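Local coordinates for oligopeptide-binding protein oppA (Lactococcus lactis, PDB 3DRF) that binds oligopeptides in a voluminous cavity, closing on them like a Venus fly-trap, and serves their uptake by the OppABCDF ABC transporter, at residues G132-L140 with Q482-Y491. Sequence-based numbering, arbitrary orientation. Where two conformers were deposited one is given.
Sequences GSDRWTDSL and QDLFSAAAPY
Thr137 turns its hydroxyl away from its own backbone N (chi1 165°) and Ser139 swings OG to the side opposite its carbonyl carbon (chi1 -58°), bringing both onto one carboxylate oxygen of Asp483. Thr137 OG1 donates to Asp483 OD1 over 2.7 Å on the anti side, and Ser139 OG does so on the syn side, from the other face of the carboxylate plane. A hydroxyl suits Thr137's place, giving its proton to Asp483 while accepting the Ser139 amide in an ST turn. An alanine replacing Asp483 would probably leave both hydroxyls without their shared acceptor, Ser139 OG then freer to turn. The Asp138 amide points almost straight at Ser486 OG (3.1 Å, 168°), and in one conformer Asp138 OD2 accepts Ala488 N (2.9 Å) from above its carboxylate plane, a tie to the type I turn 486-489. In this closed, peptide-loaded form of the periplasmic-binding-protein fold, loop 132-140 meets helix 482-485 and its following turn beside the ligand, whose backbone Arg135 NH1 bonds. Tyr491 OH, bonded to Asn55, sits over the guanidinium centre, 3.0 Å from Arg135 CZ, poorly angled for its N-H groups. Ala488 O lies at the indole edge, 3.5 Å from Trp136 CD1.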
loop_
_atom_site.group_PDB
_atom_site.type_symbol
_atom_site.label_atom_id
_atom_site.label_comp_id
_atom_site.label_asym_id
_atom_site.label_seq_id
_atom_site.Cartn_x
_atom_site.Cartn_y
_atom_site.Cartn_z
ATOM N N GLY A 132 16.684 -2.936 -7.088
ATOM C CA GLY A 132 16.271 -3.269 -5.715
ATOM C C GLY A 132 14.767 -3.110 -5.440
ATOM O O GLY A 132 14.395 -3.083 -4.324
ATOM N N SER A 133 13.939 -3.036 -6.466
ATOM C CA SER A 133 12.495 -2.879 -6.231
ATOM C C SER A 133 11.894 -4.087 -5.516
ATOM O O SER A 133 12.313 -5.157 -5.739
ATOM C CB SER A 133 11.744 -2.710 -7.569
ATOM O OG SER A 133 10.358 -2.528 -7.314
ATOM N N ASP A 134 10.896 -3.823 -4.667
ATOM C CA ASP A 134 10.140 -4.885 -3.983
ATOM C C ASP A 134 8.744 -5.065 -4.640
ATOM O O ASP A 134 7.941 -5.772 -4.092
ATOM C CB ASP A 134 9.983 -4.468 -2.505
ATOM C CG ASP A 134 11.334 -4.193 -1.843
ATOM O OD1 ASP A 134 12.157 -5.043 -1.895
ATOM O OD2 ASP A 134 11.514 -3.102 -1.363
ATOM N N ARG A 135 8.535 -4.453 -5.817
ATOM C CA ARG A 135 7.209 -4.397 -6.453
ATOM C C ARG A 135 6.975 -5.373 -7.644
ATOM O O ARG A 135 6.006 -5.273 -8.336
ATOM C CB ARG A 135 6.855 -2.956 -6.844
ATOM C CG ARG A 135 6.649 -2.015 -5.647
ATOM C CD ARG A 135 6.152 -0.642 -6.179
ATOM N NE ARG A 135 5.773 0.255 -5.069
ATOM C CZ ARG A 135 4.612 0.223 -4.464
ATOM N NH1 ARG A 135 4.344 1.079 -3.504
ATOM N NH2 ARG A 135 3.709 -0.650 -4.813
ATOM N N TRP A 136 7.842 -6.374 -7.794
ATOM C CA TRP A 136 7.544 -7.445 -8.751
ATOM C C TRP A 136 6.252 -8.185 -8.269
ATOM O O TRP A 136 5.980 -8.304 -7.096
ATOM C CB TRP A 136 8.766 -8.423 -8.915
ATOM C CG TRP A 136 8.477 -9.458 -10.028
ATOM C CD1 TRP A 136 8.181 -10.740 -9.829
ATOM C CD2 TRP A 136 8.347 -9.227 -11.467
ATOM N NE1 TRP A 136 7.921 -11.371 -11.040
ATOM C CE2 TRP A 136 7.974 -10.445 -12.046
ATOM C CE3 TRP A 136 8.490 -8.096 -12.294
ATOM C CZ2 TRP A 136 7.778 -10.591 -13.422
ATOM C CZ3 TRP A 136 8.290 -8.236 -13.634
ATOM C CH2 TRP A 136 7.961 -9.457 -14.196
ATOM N N THR A 137 5.494 -8.676 -9.242
ATOM C CA THR A 137 4.187 -9.266 -8.968
ATOM C C THR A 137 3.794 -10.070 -10.211
ATOM O O THR A 137 4.246 -9.808 -11.259
ATOM C CB THR A 137 3.145 -8.156 -8.677
ATOM O OG1 THR A 137 1.854 -8.779 -8.769
ATOM C CG2 THR A 137 3.253 -6.925 -9.683
ATOM N N ASP A 138 2.951 -11.075 -10.046
ATOM C CA ASP A 138 2.488 -11.820 -11.219
ATOM C C ASP A 138 1.629 -10.984 -12.179
ATOM O O ASP A 138 1.430 -11.378 -13.317
ATOM C CB ASP A 138 1.755 -13.093 -10.799
ATOM C CG ASP A 138 2.707 -14.156 -10.311
ATOM O OD1 ASP A 138 3.538 -14.572 -11.138
ATOM O OD2 ASP A 138 2.631 -14.558 -9.126
ATOM N N SER A 139 1.149 -9.819 -11.746
ATOM C CA SER A 139 0.397 -8.959 -12.712
ATOM C C SER A 139 1.292 -8.566 -13.894
ATOM O O SER A 139 0.843 -8.488 -15.004
ATOM C CB SER A 139 -0.062 -7.674 -12.030
ATOM O OG SER A 139 -0.900 -7.934 -10.878
ATOM N N LEU A 140 2.567 -8.311 -13.630
ATOM C CA LEU A 140 3.515 -7.847 -14.683
ATOM C C LEU A 140 3.931 -8.951 -15.668
ATOM O O LEU A 140 4.352 -8.677 -16.723
ATOM C CB LEU A 140 4.743 -7.196 -14.022
ATOM C CG LEU A 140 4.385 -5.835 -13.337
ATOM C CD1 LEU A 140 5.641 -5.318 -12.640
ATOM C CD2 LEU A 140 3.878 -4.769 -14.345
ATOM N N GLN A 482 -3.837 -9.267 -6.359
ATOM C CA GLN A 482 -2.624 -9.886 -6.946
ATOM C C GLN A 482 -1.366 -9.235 -6.443
ATOM O O GLN A 482 -0.427 -9.920 -6.214
ATOM C CB GLN A 482 -2.623 -9.765 -8.501
ATOM C CG GLN A 482 -3.762 -10.612 -9.203
ATOM C CD GLN A 482 -3.333 -12.070 -9.430
ATOM O OE1 GLN A 482 -2.398 -12.526 -8.896
ATOM N NE2 GLN A 482 -4.096 -12.787 -10.216
ATOM N N ASP A 483 -1.372 -7.906 -6.279
ATOM C CA ASP A 483 -0.110 -7.211 -5.967
ATOM C C ASP A 483 0.210 -7.256 -4.448
ATOM O O ASP A 483 1.236 -6.854 -4.053
ATOM C CB ASP A 483 -0.153 -5.782 -6.551
ATOM C CG ASP A 483 -0.112 -5.768 -8.108
ATOM O OD1 ASP A 483 0.075 -6.770 -8.703
ATOM O OD2 ASP A 483 -0.247 -4.668 -8.592
ATOM N N LEU A 484 -0.679 -7.808 -3.656
ATOM C CA LEU A 484 -0.417 -8.133 -2.235
ATOM C C LEU A 484 -0.025 -9.602 -2.000
ATOM O O LEU A 484 0.750 -9.877 -1.127
ATOM C CB LEU A 484 -1.671 -7.841 -1.416
ATOM C CG LEU A 484 -2.194 -6.391 -1.373
ATOM C CD1 LEU A 484 -3.330 -6.307 -0.366
ATOM C CD2 LEU A 484 -1.101 -5.355 -0.978
ATOM N N PHE A 485 -0.616 -10.520 -2.753
ATOM C CA PHE A 485 -0.551 -11.954 -2.392
ATOM C C PHE A 485 -0.081 -12.917 -3.496
ATOM O O PHE A 485 0.114 -14.049 -3.233
ATOM C CB PHE A 485 -1.906 -12.413 -1.887
ATOM C CG PHE A 485 -2.323 -11.717 -0.603
ATOM C CD1 PHE A 485 -1.570 -11.820 0.560
ATOM C CD2 PHE A 485 -3.451 -10.953 -0.610
ATOM C CE1 PHE A 485 -1.946 -11.152 1.699
ATOM C CE2 PHE A 485 -3.875 -10.246 0.559
ATOM C CZ PHE A 485 -3.120 -10.348 1.697
ATOM N N SER A 486 0.120 -12.446 -4.711
ATOM C CA SER A 486 0.542 -13.383 -5.781
ATOM C C SER A 486 1.899 -14.028 -5.430
ATOM O O SER A 486 2.737 -13.469 -4.777
ATOM C CB SER A 486 0.550 -12.717 -7.184
ATOM O OG SER A 486 1.570 -11.711 -7.311
ATOM N N ALA A 487 2.057 -15.235 -5.946
ATOM C CA ALA A 487 3.193 -16.071 -5.632
ATOM C C ALA A 487 4.546 -15.374 -5.896
ATOM O O ALA A 487 5.457 -15.610 -5.186
ATOM C CB ALA A 487 3.101 -17.380 -6.417
ATOM N N ALA A 488 4.601 -14.554 -6.945
ATOM C CA ALA A 488 5.865 -13.866 -7.291
ATOM C C ALA A 488 6.145 -12.563 -6.525
ATOM O O ALA A 488 7.184 -12.022 -6.678
ATOM C CB ALA A 488 5.873 -13.548 -8.787
ATOM N N ALA A 489 5.213 -12.106 -5.699
ATOM C CA ALA A 489 5.332 -10.800 -5.054
ATOM C C ALA A 489 6.017 -10.845 -3.678
ATOM O O ALA A 489 5.492 -11.449 -2.803
ATOM C CB ALA A 489 3.889 -10.225 -4.830
ATOM N N PRO A 490 7.081 -10.078 -3.470
ATOM C CA PRO A 490 7.668 -9.919 -2.121
ATOM C C PRO A 490 6.699 -9.236 -1.126
ATOM O O PRO A 490 6.850 -9.341 0.026
ATOM C CB PRO A 490 8.853 -8.968 -2.375
ATOM C CG PRO A 490 9.268 -9.217 -3.774
ATOM C CD PRO A 490 7.917 -9.437 -4.516
ATOM N N TYR A 491 5.642 -8.593 -1.635
ATOM C CA TYR A 491 4.641 -7.997 -0.733
ATOM C C TYR A 491 3.762 -9.045 0.026
ATOM O O TYR A 491 3.117 -8.697 0.932
ATOM C CB TYR A 491 3.728 -7.054 -1.505
ATOM C CG TYR A 491 4.269 -5.628 -1.714
ATOM C CD1 TYR A 491 5.601 -5.304 -1.537
ATOM C CD2 TYR A 491 3.416 -4.632 -2.138
ATOM C CE1 TYR A 491 6.051 -4.005 -1.746
ATOM C CE2 TYR A 491 3.872 -3.340 -2.352
ATOM C CZ TYR A 491 5.180 -3.036 -2.164
ATOM O OH TYR A 491 5.600 -1.705 -2.379
HETATM O O HOH W 1 5.537 -7.156 -4.539
#